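Local coordinates for uncharacterized protein (Bacteroides cellulosilyticus, PDB 5JVK) that probably cleaves O-glycosidic bonds within glycan chains, as an endo-acting family 39 glycoside hydrolase of a gut symbiont, at residues L487-I491 with L492-L496. Sequence-based numbering, arbitrary orientation.
Sequences LNLSI and LPQYL
With CG set between its backbone N and carbonyl carbon (chi1 70°) and the chain extended beyond it, Gln494 carries its amide across the turn to the backbone of Asn488, a worked example of how one side chain can bridge two strands whose own backbones stand too far apart to pair. The short axes of 487-489 and 494-496 run nearly antiparallel, at 153°, yet come no closer than 9.5 Å. Gln494 NE2 donates to Asn488 O at 3.2 Å; the oxygen lies almost in the amide plane of the glutamine, whereas the donor sits well above the carbonyl plane. Two waters extend the bridge: one accepts from Asn488 N and donates to Gln494 OE1, and the other accepts from Gln494 NE2 (3.0 Å) and from Ser490 N. Both ends of the buried amide are thereby engaged, which should restrain its rotation. Leu487 CD2 packs 3.7 Å from Gln494 OE1, and Leu489 CD2 lies 4.1 Å from Gln494 NE2. At the bend, Ser490 OG gives a weak hydrogen bond to Leu492 O. A leucine in place of Gln494 would probably leave Asn488 O and both waters without their side-chain partner. The turn carries the chain from the two-stranded sheet of 453-458 and 484-489 into the antiparallel sheet where 494-498 lies between 439-447 and 466-469, while Ile491 and Leu492 pack against Ala355 of helix 350-366.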
loop_
_atom_site.group_PDB
_atom_site.type_symbol
_atom_site.label_atom_id
_atom_site.label_comp_id
_atom_site.label_asym_id
_atom_site.label_seq_id
_atom_site.Cartn_x
_atom_site.Cartn_y
_atom_site.Cartn_z
ATOM N N LEU A 487 19.201 17.227 -14.001
ATOM C CA LEU A 487 18.121 16.255 -13.789
ATOM C C LEU A 487 16.855 16.675 -14.523
ATOM O O LEU A 487 16.377 17.794 -14.342
ATOM C CB LEU A 487 17.801 16.122 -12.299
ATOM C CG LEU A 487 18.929 15.669 -11.371
ATOM C CD1 LEU A 487 18.434 15.634 -9.934
ATOM C CD2 LEU A 487 19.465 14.308 -11.784
ATOM N N ASN A 488 16.316 15.765 -15.335
ATOM C CA ASN A 488 15.067 15.988 -16.058
ATOM C C ASN A 488 13.921 15.407 -15.245
ATOM O O ASN A 488 13.611 14.221 -15.350
ATOM C CB ASN A 488 15.135 15.353 -17.447
ATOM C CG ASN A 488 16.189 16.001 -18.327
ATOM O OD1 ASN A 488 16.228 17.225 -18.467
ATOM N ND2 ASN A 488 17.057 15.183 -18.918
ATOM N N LEU A 489 13.302 16.261 -14.433
ATOM C CA LEU A 489 12.300 15.830 -13.468
ATOM C C LEU A 489 10.951 15.572 -14.127
ATOM O O LEU A 489 10.543 16.292 -15.042
ATOM C CB LEU A 489 12.128 16.876 -12.360
ATOM C CG LEU A 489 13.371 17.288 -11.565
ATOM C CD1 LEU A 489 12.968 18.243 -10.452
ATOM C CD2 LEU A 489 14.100 16.083 -10.990
ATOM N N SER A 490 10.279 14.527 -13.649
ATOM C CA SER A 490 8.882 14.265 -13.963
ATOM C C SER A 490 8.099 14.102 -12.662
ATOM O O SER A 490 8.666 14.165 -11.565
ATOM C CB SER A 490 8.751 13.001 -14.825
ATOM O OG SER A 490 9.012 11.823 -14.080
ATOM N N ILE A 491 6.795 13.892 -12.798
ATOM C CA ILE A 491 5.944 13.524 -11.658
ATOM C C ILE A 491 6.413 12.229 -10.978
ATOM O O ILE A 491 6.262 12.080 -9.764
ATOM C CB ILE A 491 4.438 13.440 -12.037
ATOM C CG1 ILE A 491 4.155 12.342 -13.079
ATOM C CG2 ILE A 491 3.938 14.795 -12.534
ATOM C CD1 ILE A 491 2.682 12.127 -13.346
ATOM N N LEU A 492 6.989 11.317 -11.763
ATOM C CA LEU A 492 7.533 10.059 -11.259
ATOM C C LEU A 492 8.902 10.300 -10.623
ATOM O O LEU A 492 9.799 10.805 -11.294
ATOM C CB LEU A 492 7.679 9.060 -12.403
ATOM C CG LEU A 492 6.388 8.679 -13.142
ATOM C CD1 LEU A 492 6.675 8.295 -14.588
ATOM C CD2 LEU A 492 5.668 7.563 -12.398
ATOM N N PRO A 493 9.074 9.950 -9.332
ATOM C CA PRO A 493 10.386 10.180 -8.724
ATOM C C PRO A 493 11.523 9.381 -9.357
ATOM O O PRO A 493 11.322 8.239 -9.778
ATOM C CB PRO A 493 10.187 9.740 -7.269
ATOM C CG PRO A 493 8.732 9.887 -7.028
ATOM C CD PRO A 493 8.083 9.519 -8.326
ATOM N N GLN A 494 12.696 10.006 -9.426
ATOM C CA GLN A 494 13.936 9.326 -9.782
ATOM C C GLN A 494 14.869 9.404 -8.586
ATOM O O GLN A 494 14.639 10.189 -7.664
ATOM C CB GLN A 494 14.571 9.941 -11.033
ATOM C CG GLN A 494 15.161 11.333 -10.853
ATOM C CD GLN A 494 15.405 12.026 -12.175
ATOM O OE1 GLN A 494 16.547 12.197 -12.591
ATOM N NE2 GLN A 494 14.328 12.420 -12.848
ATOM N N TYR A 495 15.924 8.595 -8.615
ATOM C CA TYR A 495 16.762 8.357 -7.448
ATOM C C TYR A 495 18.252 8.380 -7.794
ATOM O O TYR A 495 18.667 7.798 -8.798
ATOM C CB TYR A 495 16.410 6.998 -6.836
ATOM C CG TYR A 495 14.928 6.756 -6.645
ATOM C CD1 TYR A 495 14.273 7.191 -5.495
ATOM C CD2 TYR A 495 14.180 6.093 -7.617
ATOM C CE1 TYR A 495 12.914 6.968 -5.316
ATOM C CE2 TYR A 495 12.823 5.863 -7.448
ATOM C CZ TYR A 495 12.193 6.305 -6.297
ATOM O OH TYR A 495 10.848 6.083 -6.127
ATOM N N LEU A 496 19.043 9.054 -6.955
ATOM C CA LEU A 496 20.503 9.043 -7.042
ATOM C C LEU A 496 21.066 8.218 -5.889
ATOM O O LEU A 496 21.119 8.691 -4.756
ATOM C CB LEU A 496 21.063 10.466 -6.982
ATOM C CG LEU A 496 20.866 11.356 -8.211
ATOM C CD1 LEU A 496 21.109 12.815 -7.852
ATOM C CD2 LEU A 496 21.783 10.928 -9.347
HETATM O O HOH W 1 16.980 13.105 -15.170
HETATM O O HOH W 2 11.710 12.855 -11.396
#